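Local coordinates for protein EmGH1 (Erythrobacter marinus, PDB 5Z87) that probably hydrolyses beta-glucosidic bonds as a glycoside hydrolase of family 3, with a TIM-barrel-type N-terminal domain, a C-terminal domain and a fibronectin type III-like domain, at residues Ala164-Arg172 with Leu395-His405; Ala445-Pro456 with Gly491-Ala499. All coordinates share one frame; numbering follows the deposited sequence.

Contact 1: residues Ala164-Arg172 with Leu395-His405; sequences ATAKEARSR and LAGRLARSTEH
Helix segments 164-171 and 395-399 run roughly antiparallel, 149° between their directions and 8.7 Å between axes at closest approach; Ser171 lies nearest Ala396 and Glu168 nearest Leu399. After Leu399 a type II turn reverses the chain, Ser402 N-caps the next helix by accepting from His405 N, and His405, in the first turn of that helix, lies against Ala164. His405 ND1 donates to Glu168 OE2 at 2.7 Å, a nearly straight bond (167°) that uses the carboxylate's anti lone pair, with ring and carboxylate almost coplanar. Over one face sits Ala164 CB, 3.4 Å from the centroid of the His405 ring, a CH-pi contact. NE2 of His405 shares a water with Lys167 NZ, at the end of an extended chain, and Glu404 OE2. Closer to the first helix's C-terminal end the contact is mostly close packing, with polar atoms among it: Leu399 CD1 lies 3.6 Å from Lys167 CB, Arg172 CG rests on Ala396 CB at 3.7 Å, and a water binds Ala396 O and, weakly, Glu168 O. The chi1 of Ser171, 73°, turns Ser171 OG against Ala396 CA at 3.2 Å. A phenylalanine in place of His405 would probably leave Glu168 without this ring donor and the water of Lys167 and Glu404 without its third partner. Thr141 also bonds Glu168 OE2, and two partners on one buried carboxylate oxygen are likely to favour the charged form of Glu168. This chemistry ties helix 155-171 to the start of helix 403-416, which runs on toward strand 418-422 of the mixed sheet.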
loop_
_atom_site.group_PDB
_atom_site.type_symbol
_atom_site.label_atom_id
_atom_site.label_comp_id
_atom_site.label_asym_id
_atom_site.label_seq_id
_atom_site.Cartn_x
_atom_site.Cartn_y
_atom_site.Cartn_z
ATOM N N ALA A 164 10.387 31.278 -18.516
ATOM C CA ALA A 164 11.690 31.181 -19.174
ATOM C C ALA A 164 11.799 29.898 -19.979
ATOM O O ALA A 164 12.330 29.900 -21.099
ATOM C CB ALA A 164 12.827 31.258 -18.149
ATOM N N THR A 165 11.295 28.791 -19.425
ATOM C CA THR A 165 11.354 27.515 -20.125
ATOM C C THR A 165 10.527 27.545 -21.406
ATOM O O THR A 165 10.936 26.988 -22.432
ATOM C CB THR A 165 10.864 26.388 -19.205
ATOM O OG1 THR A 165 11.709 26.296 -18.047
ATOM C CG2 THR A 165 10.875 25.067 -19.950
ATOM N N ALA A 166 9.342 28.168 -21.355
ATOM C CA ALA A 166 8.501 28.242 -22.544
ATOM C C ALA A 166 9.180 29.047 -23.657
ATOM O O ALA A 166 9.157 28.645 -24.830
ATOM C CB ALA A 166 7.140 28.840 -22.182
ATOM N N LYS A 167 9.797 30.183 -23.302
ATOM C CA LYS A 167 10.539 30.986 -24.274
ATOM C C LYS A 167 11.568 30.144 -24.996
ATOM O O LYS A 167 11.661 30.174 -26.227
ATOM C CB LYS A 167 11.241 32.155 -23.578
ATOM C CG LYS A 167 10.368 33.316 -23.217
ATOM C CD LYS A 167 11.187 34.357 -22.447
ATOM C CE LYS A 167 10.293 35.465 -21.922
ATOM N NZ LYS A 167 11.023 36.363 -20.988
ATOM N N GLU A 168 12.370 29.396 -24.231
ATOM C CA GLU A 168 13.423 28.590 -24.828
ATOM C C GLU A 168 12.835 27.508 -25.725
ATOM O O GLU A 168 13.388 27.203 -26.788
ATOM C CB GLU A 168 14.314 27.982 -23.731
ATOM C CG GLU A 168 14.998 29.019 -22.827
ATOM C CD GLU A 168 16.176 28.476 -22.006
ATOM O OE1 GLU A 168 16.621 27.317 -22.214
ATOM O OE2 GLU A 168 16.662 29.233 -21.134
ATOM N N ALA A 169 11.701 26.932 -25.323
ATOM C CA ALA A 169 11.106 25.853 -26.106
ATOM C C ALA A 169 10.490 26.387 -27.399
ATOM O O ALA A 169 10.732 25.847 -28.482
ATOM C CB ALA A 169 10.060 25.108 -25.265
ATOM N N ARG A 170 9.689 27.449 -27.301
ATOM C CA ARG A 170 8.987 27.963 -28.474
ATOM C C ARG A 170 9.970 28.530 -29.498
ATOM O O ARG A 170 9.820 28.307 -30.705
ATOM C CB ARG A 170 7.958 29.011 -28.037
ATOM C CG ARG A 170 6.944 29.401 -29.110
ATOM C CD ARG A 170 6.137 28.193 -29.579
ATOM N NE ARG A 170 5.409 28.438 -30.822
ATOM C CZ ARG A 170 4.121 28.769 -30.879
ATOM N NH1 ARG A 170 3.531 28.982 -32.051
ATOM N NH2 ARG A 170 3.423 28.894 -29.761
ATOM N N SER A 171 11.005 29.229 -29.035
ATOM C CA SER A 171 12.014 29.743 -29.956
ATOM C C SER A 171 12.737 28.626 -30.696
ATOM O O SER A 171 13.256 28.856 -31.793
ATOM C CB SER A 171 13.025 30.616 -29.201
ATOM O OG SER A 171 13.882 29.807 -28.414
ATOM N N ARG A 172 12.783 27.424 -30.131
ATOM C CA ARG A 172 13.419 26.282 -30.783
ATOM C C ARG A 172 12.425 25.422 -31.562
ATOM O O ARG A 172 12.789 24.344 -32.040
ATOM C CB ARG A 172 14.170 25.429 -29.749
ATOM C CG ARG A 172 15.356 26.158 -29.097
ATOM C CD ARG A 172 15.922 25.419 -27.877
ATOM N NE ARG A 172 16.627 24.205 -28.269
ATOM C CZ ARG A 172 17.733 23.757 -27.686
ATOM N NH1 ARG A 172 18.266 24.418 -26.658
ATOM N NH2 ARG A 172 18.308 22.648 -28.132
ATOM N N LEU A 395 16.753 34.102 -31.923
ATOM C CA LEU A 395 16.229 34.248 -30.571
ATOM C C LEU A 395 16.539 33.018 -29.728
ATOM O O LEU A 395 16.914 33.142 -28.559
ATOM C CB LEU A 395 14.721 34.490 -30.610
ATOM C CG LEU A 395 14.069 34.592 -29.230
ATOM C CD1 LEU A 395 14.659 35.786 -28.468
ATOM C CD2 LEU A 395 12.536 34.677 -29.331
ATOM N N ALA A 396 16.380 31.826 -30.304
ATOM C CA ALA A 396 16.725 30.599 -29.592
ATOM C C ALA A 396 18.156 30.644 -29.069
ATOM O O ALA A 396 18.448 30.117 -27.990
ATOM C CB ALA A 396 16.540 29.383 -30.507
ATOM N N GLY A 397 19.065 31.273 -29.823
ATOM C CA GLY A 397 20.444 31.385 -29.372
ATOM C C GLY A 397 20.623 32.404 -28.264
ATOM O O GLY A 397 21.442 32.212 -27.360
ATOM N N ARG A 398 19.852 33.482 -28.298
ATOM C CA ARG A 398 19.969 34.479 -27.245
ATOM C C ARG A 398 19.358 34.003 -25.929
ATOM O O ARG A 398 19.874 34.340 -24.855
ATOM C CB ARG A 398 19.320 35.779 -27.703
ATOM C CG ARG A 398 20.018 36.385 -28.916
ATOM C CD ARG A 398 19.593 37.829 -29.123
ATOM N NE ARG A 398 18.167 37.966 -29.400
ATOM C CZ ARG A 398 17.609 37.688 -30.575
ATOM N NH1 ARG A 398 18.359 37.243 -31.583
ATOM N NH2 ARG A 398 16.306 37.856 -30.745
ATOM N N LEU A 399 18.269 33.227 -25.989
ATOM C CA LEU A 399 17.557 32.832 -24.773
ATOM C C LEU A 399 18.261 31.708 -24.027
ATOM O O LEU A 399 18.303 31.712 -22.791
ATOM C CB LEU A 399 16.138 32.386 -25.109
ATOM C CG LEU A 399 15.183 33.451 -25.618
ATOM C CD1 LEU A 399 13.861 32.800 -25.988
ATOM C CD2 LEU A 399 14.988 34.537 -24.575
ATOM N N ALA A 400 18.790 30.733 -24.760
ATOM C CA ALA A 400 19.343 29.534 -24.153
ATOM C C ALA A 400 20.423 29.868 -23.125
ATOM O O ALA A 400 21.474 30.422 -23.466
ATOM C CB ALA A 400 19.903 28.629 -25.237
ATOM N N ARG A 401 20.154 29.509 -21.868
ATOM C CA ARG A 401 21.101 29.684 -20.766
ATOM C C ARG A 401 21.583 31.125 -20.689
ATOM O O ARG A 401 22.740 31.405 -20.366
ATOM C CB ARG A 401 22.268 28.706 -20.874
ATOM C CG ARG A 401 21.856 27.257 -20.651
ATOM C CD ARG A 401 23.071 26.377 -20.421
ATOM N NE ARG A 401 23.711 26.698 -19.156
ATOM C CZ ARG A 401 25.023 26.714 -18.960
ATOM N NH1 ARG A 401 25.854 26.445 -19.959
ATOM N NH2 ARG A 401 25.504 27.019 -17.760
ATOM N N SER A 402 20.671 32.044 -20.994
ATOM C CA SER A 402 20.966 33.462 -20.915
ATOM C C SER A 402 21.339 33.836 -19.484
ATOM O O SER A 402 21.082 33.096 -18.533
ATOM C CB SER A 402 19.761 34.272 -21.363
ATOM O OG SER A 402 18.747 34.218 -20.371
ATOM N N THR A 403 21.950 35.010 -19.334
ATOM C CA THR A 403 22.388 35.421 -18.007
ATOM C C THR A 403 21.197 35.579 -17.070
ATOM O O THR A 403 21.257 35.181 -15.901
ATOM C CB THR A 403 23.209 36.708 -18.107
ATOM O OG1 THR A 403 24.507 36.383 -18.623
ATOM C CG2 THR A 403 23.375 37.371 -16.739
ATOM N N GLU A 404 20.087 36.108 -17.581
ATOM C CA GLU A 404 18.886 36.218 -16.763
ATOM C C GLU A 404 18.332 34.840 -16.386
ATOM O O GLU A 404 17.875 34.637 -15.253
ATOM C CB GLU A 404 17.839 37.049 -17.499
ATOM C CG GLU A 404 16.428 36.889 -16.996
ATOM C CD GLU A 404 15.432 37.704 -17.807
ATOM O OE1 GLU A 404 15.825 38.766 -18.346
ATOM O OE2 GLU A 404 14.261 37.277 -17.910
ATOM N N HIS A 405 18.382 33.875 -17.310
ATOM C CA HIS A 405 17.831 32.560 -17.009
ATOM C C HIS A 405 18.745 31.774 -16.074
ATOM O O HIS A 405 18.261 31.052 -15.191
ATOM C CB HIS A 405 17.558 31.785 -18.305
ATOM C CG HIS A 405 16.369 32.296 -19.077
ATOM N ND1 HIS A 405 15.889 31.673 -20.212
ATOM C CD2 HIS A 405 15.559 33.361 -18.862
ATOM C CE1 HIS A 405 14.840 32.338 -20.665
ATOM N NE2 HIS A 405 14.615 33.364 -19.863
HETATM O O HOH W 1 12.313 34.982 -19.077
HETATM O O HOH W 2 16.363 28.699 -26.582
#

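Contact 2: residues Ala445-Pro456 with Gly491-Ala499; sequences ASVHLGGYSPKP and GNNEIETDA
Two loops that follow neighbouring parallel strands of the C-terminal domain's mixed sheet, 436-440 and 476-480, meet here; the first also carries Tyr452, part of the pocket that holds dithiothreitol in this crystal. Neither segment is regular helix or strand, and they touch mainly around Asn493 and around Pro456. Asn493 has a chi1 of -115°, off the staggered positions, a turn that carries its amide to the first loop: Asn493 ND2 donates to Val447 O at 2.8 Å, with an angle of 158° at the hydrogen and the acceptor close to the amide plane. The same amide lies against Ser446, whose CB is 3.5 Å from Asn493 CG, while ND2 stands above one face of the His448 ring, toward its rim, with amide and ring planes 49° apart. His448 is itself fixed at both nitrogens, NE2 pairing with Ser446 OG at 2.9 Å and ND1 with Glu536. Nearby, Asn492 CA directs a C-H at Ala445 O, 3.4 Å away, and a water bridges Ser446 OG and Gly491 O. At the other end Pro456, preceded by a cis peptide bond, brings its CB, CG and CD to the second loop. Pro456 CG lies 3.6 Å from Glu494 O, and Pro456 CD is 3.6 Å from Glu496 OE1. The end with the single direct side-chain hydrogen bond, made to a backbone carbonyl, is probably the more firmly held, whereas the Pro456 end relies on van der Waals packing against a loop that is poorly ordered from Ile495 to Ala499.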
loop_
_atom_site.group_PDB
_atom_site.type_symbol
_atom_site.label_atom_id
_atom_site.label_comp_id
_atom_site.label_asym_id
_atom_site.label_seq_id
_atom_site.Cartn_x
_atom_site.Cartn_y
_atom_site.Cartn_z
ATOM N N ALA A 445 31.871 16.207 -7.067
ATOM C CA ALA A 445 32.538 16.674 -8.276
ATOM C C ALA A 445 31.658 16.600 -9.513
ATOM O O ALA A 445 31.939 17.278 -10.504
ATOM C CB ALA A 445 33.810 15.854 -8.516
ATOM N N SER A 446 30.618 15.785 -9.471
ATOM C CA SER A 446 29.660 15.613 -10.548
ATOM C C SER A 446 28.491 16.590 -10.416
ATOM O O SER A 446 28.087 16.971 -9.311
ATOM C CB SER A 446 29.164 14.161 -10.549
ATOM O OG SER A 446 29.059 13.643 -9.217
ATOM N N VAL A 447 27.969 17.019 -11.565
ATOM C CA VAL A 447 26.722 17.778 -11.607
ATOM C C VAL A 447 25.556 16.794 -11.596
ATOM O O VAL A 447 25.596 15.760 -12.270
ATOM C CB VAL A 447 26.679 18.683 -12.854
ATOM C CG1 VAL A 447 25.389 19.474 -12.904
ATOM C CG2 VAL A 447 27.875 19.630 -12.878
ATOM N N HIS A 448 24.512 17.092 -10.828
ATOM C CA HIS A 448 23.333 16.233 -10.816
ATOM C C HIS A 448 22.090 17.071 -11.029
ATOM O O HIS A 448 21.769 17.949 -10.217
ATOM C CB HIS A 448 23.267 15.415 -9.535
ATOM C CG HIS A 448 24.325 14.366 -9.489
ATOM N ND1 HIS A 448 24.192 13.155 -10.135
ATOM C CD2 HIS A 448 25.577 14.382 -8.971
ATOM C CE1 HIS A 448 25.297 12.446 -9.965
ATOM N NE2 HIS A 448 26.151 13.166 -9.262
ATOM N N LEU A 449 21.417 16.817 -12.147
ATOM C CA LEU A 449 20.264 17.595 -12.551
ATOM C C LEU A 449 18.961 16.810 -12.504
ATOM O O LEU A 449 17.890 17.422 -12.480
ATOM C CB LEU A 449 20.481 18.144 -13.966
ATOM C CG LEU A 449 21.716 19.024 -14.121
ATOM C CD1 LEU A 449 21.978 19.263 -15.600
ATOM C CD2 LEU A 449 21.548 20.338 -13.363
ATOM N N GLY A 450 19.023 15.486 -12.473
ATOM C CA GLY A 450 17.830 14.676 -12.350
ATOM C C GLY A 450 17.349 14.158 -13.688
ATOM O O GLY A 450 17.865 14.502 -14.758
ATOM N N GLY A 451 16.328 13.302 -13.608
ATOM C CA GLY A 451 15.707 12.788 -14.811
ATOM C C GLY A 451 15.195 13.904 -15.701
ATOM O O GLY A 451 14.959 15.035 -15.267
ATOM N N TYR A 452 15.070 13.583 -16.983
ATOM C CA TYR A 452 14.511 14.518 -17.955
ATOM C C TYR A 452 15.396 15.762 -18.101
ATOM O O TYR A 452 14.915 16.892 -18.150
ATOM C CB TYR A 452 13.059 14.858 -17.586
ATOM C CG TYR A 452 12.159 13.703 -17.981
ATOM C CD1 TYR A 452 11.915 12.639 -17.114
ATOM C CD2 TYR A 452 11.619 13.641 -19.254
ATOM C CE1 TYR A 452 11.129 11.569 -17.511
ATOM C CE2 TYR A 452 10.836 12.590 -19.654
ATOM C CZ TYR A 452 10.594 11.556 -18.791
ATOM O OH TYR A 452 9.831 10.514 -19.241
ATOM N N SER A 453 16.708 15.541 -18.173
ATOM C CA SER A 453 17.726 16.565 -18.362
ATOM C C SER A 453 18.602 16.200 -19.552
ATOM O O SER A 453 18.810 15.014 -19.834
ATOM C CB SER A 453 18.617 16.728 -17.114
ATOM O OG SER A 453 17.858 16.944 -15.939
ATOM N N PRO A 454 19.139 17.197 -20.258
ATOM C CA PRO A 454 20.030 16.907 -21.393
ATOM C C PRO A 454 21.368 16.345 -20.928
ATOM O O PRO A 454 21.976 16.844 -19.977
ATOM C CB PRO A 454 20.217 18.276 -22.066
ATOM C CG PRO A 454 19.453 19.275 -21.247
ATOM C CD PRO A 454 19.083 18.628 -19.947
ATOM N N LYS A 455 21.827 15.306 -21.616
ATOM C CA LYS A 455 23.088 14.654 -21.316
ATOM C C LYS A 455 24.149 14.997 -22.363
ATOM O O LYS A 455 23.859 14.999 -23.564
ATOM C CB LYS A 455 22.921 13.135 -21.245
ATOM C CG LYS A 455 22.176 12.664 -20.005
ATOM C CD LYS A 455 21.655 11.262 -20.204
ATOM C CE LYS A 455 21.154 10.656 -18.903
ATOM N NZ LYS A 455 20.336 9.425 -19.151
ATOM N N PRO A 456 25.396 15.273 -21.940
ATOM C CA PRO A 456 25.821 15.218 -20.532
ATOM C C PRO A 456 25.400 16.451 -19.747
ATOM O O PRO A 456 25.253 17.523 -20.340
ATOM C CB PRO A 456 27.345 15.129 -20.632
ATOM C CG PRO A 456 27.669 15.838 -21.907
ATOM C CD PRO A 456 26.509 15.605 -22.848
ATOM N N GLY A 491 34.380 11.190 -10.085
ATOM C CA GLY A 491 34.935 12.381 -10.685
ATOM C C GLY A 491 33.834 13.259 -11.257
ATOM O O GLY A 491 32.663 13.172 -10.869
ATOM N N ASN A 492 34.222 14.113 -12.204
ATOM C CA ASN A 492 33.292 15.111 -12.707
ATOM C C ASN A 492 32.371 14.508 -13.771
ATOM O O ASN A 492 32.597 13.407 -14.290
ATOM C CB ASN A 492 34.040 16.343 -13.234
ATOM C CG ASN A 492 35.078 16.002 -14.293
ATOM O OD1 ASN A 492 34.793 15.307 -15.271
ATOM N ND2 ASN A 492 36.297 16.492 -14.094
ATOM N N ASN A 493 31.313 15.257 -14.077
ATOM C CA ASN A 493 30.188 14.818 -14.895
ATOM C C ASN A 493 30.087 15.633 -16.180
ATOM O O ASN A 493 29.003 16.070 -16.581
ATOM C CB ASN A 493 28.888 14.915 -14.101
ATOM C CG ASN A 493 28.256 13.567 -13.861
ATOM O OD1 ASN A 493 28.881 12.533 -14.088
ATOM N ND2 ASN A 493 27.013 13.567 -13.396
ATOM N N GLU A 494 31.220 15.845 -16.844
ATOM C CA GLU A 494 31.288 16.737 -17.995
ATOM C C GLU A 494 31.413 16.011 -19.325
ATOM O O GLU A 494 30.790 16.430 -20.305
ATOM C CB GLU A 494 32.456 17.717 -17.825
ATOM C CG GLU A 494 32.407 18.484 -16.506
ATOM C CD GLU A 494 33.445 19.590 -16.410
ATOM O OE1 GLU A 494 34.137 19.854 -17.419
ATOM O OE2 GLU A 494 33.558 20.204 -15.326
ATOM N N ILE A 495 32.187 14.922 -19.390
ATOM C CA ILE A 495 32.407 14.190 -20.635
ATOM C C ILE A 495 31.266 13.199 -20.838
ATOM O O ILE A 495 30.724 12.634 -19.880
ATOM C CB ILE A 495 33.788 13.498 -20.624
ATOM C CG1 ILE A 495 34.890 14.530 -20.383
ATOM C CG2 ILE A 495 34.047 12.770 -21.932
ATOM C CD1 ILE A 495 34.902 15.663 -21.394
ATOM N N GLU A 496 30.892 12.991 -22.101
ATOM C CA GLU A 496 29.712 12.205 -22.436
ATOM C C GLU A 496 29.995 10.707 -22.390
ATOM O O GLU A 496 31.069 10.245 -22.785
ATOM C CB GLU A 496 29.207 12.575 -23.831
ATOM C CG GLU A 496 29.642 13.948 -24.321
ATOM C CD GLU A 496 29.047 14.293 -25.675
ATOM O OE1 GLU A 496 28.527 15.421 -25.831
ATOM O OE2 GLU A 496 29.101 13.432 -26.581
ATOM N N THR A 497 29.012 9.951 -21.902
ATOM C CA THR A 497 28.986 8.499 -22.014
ATOM C C THR A 497 27.578 8.074 -22.418
ATOM O O THR A 497 26.606 8.808 -22.217
ATOM C CB THR A 497 29.403 7.798 -20.706
ATOM O OG1 THR A 497 28.555 8.229 -19.633
ATOM C CG2 THR A 497 30.860 8.099 -20.363
ATOM N N ASP A 498 27.476 6.879 -22.992
ATOM C CA ASP A 498 26.205 6.404 -23.517
ATOM C C ASP A 498 25.286 5.929 -22.394
ATOM O O ASP A 498 25.730 5.544 -21.308
ATOM C CB ASP A 498 26.430 5.268 -24.515
ATOM C CG ASP A 498 27.458 4.262 -24.031
ATOM O OD1 ASP A 498 27.825 4.305 -22.838
ATOM O OD2 ASP A 498 27.897 3.424 -24.847
ATOM N N ALA A 499 23.983 5.960 -22.672
ATOM C CA ALA A 499 22.972 5.430 -21.766
ATOM C C ALA A 499 22.631 3.971 -22.058
ATOM O O ALA A 499 21.645 3.455 -21.516
ATOM C CB ALA A 499 21.705 6.288 -21.822
HETATM O O HOH W 3 31.569 12.435 -8.521
#

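Contact 1 closes before contact 2 opens along the chain; their centres are 21 Å apart and their nearest atoms about 8 Å apart, without touching. Contact 1 joins helix 155-171 of the N-terminal domain to helices 393-399 and 403-416, the latter leading to strand 418-422, an outermost strand of the mixed sheet. Contact 2 lies within the C-terminal domain, between loops after strands 436-440 and 476-480 of that sheet, the second being its other outermost strand. The loop 445-456 also returns to the N-terminal domain, where Gly451 bonds to Glu194 and Tyr452 lines the ligand pocket. Contact 1 thus lies away from that pocket, which contact 2 reaches through one of its two loops.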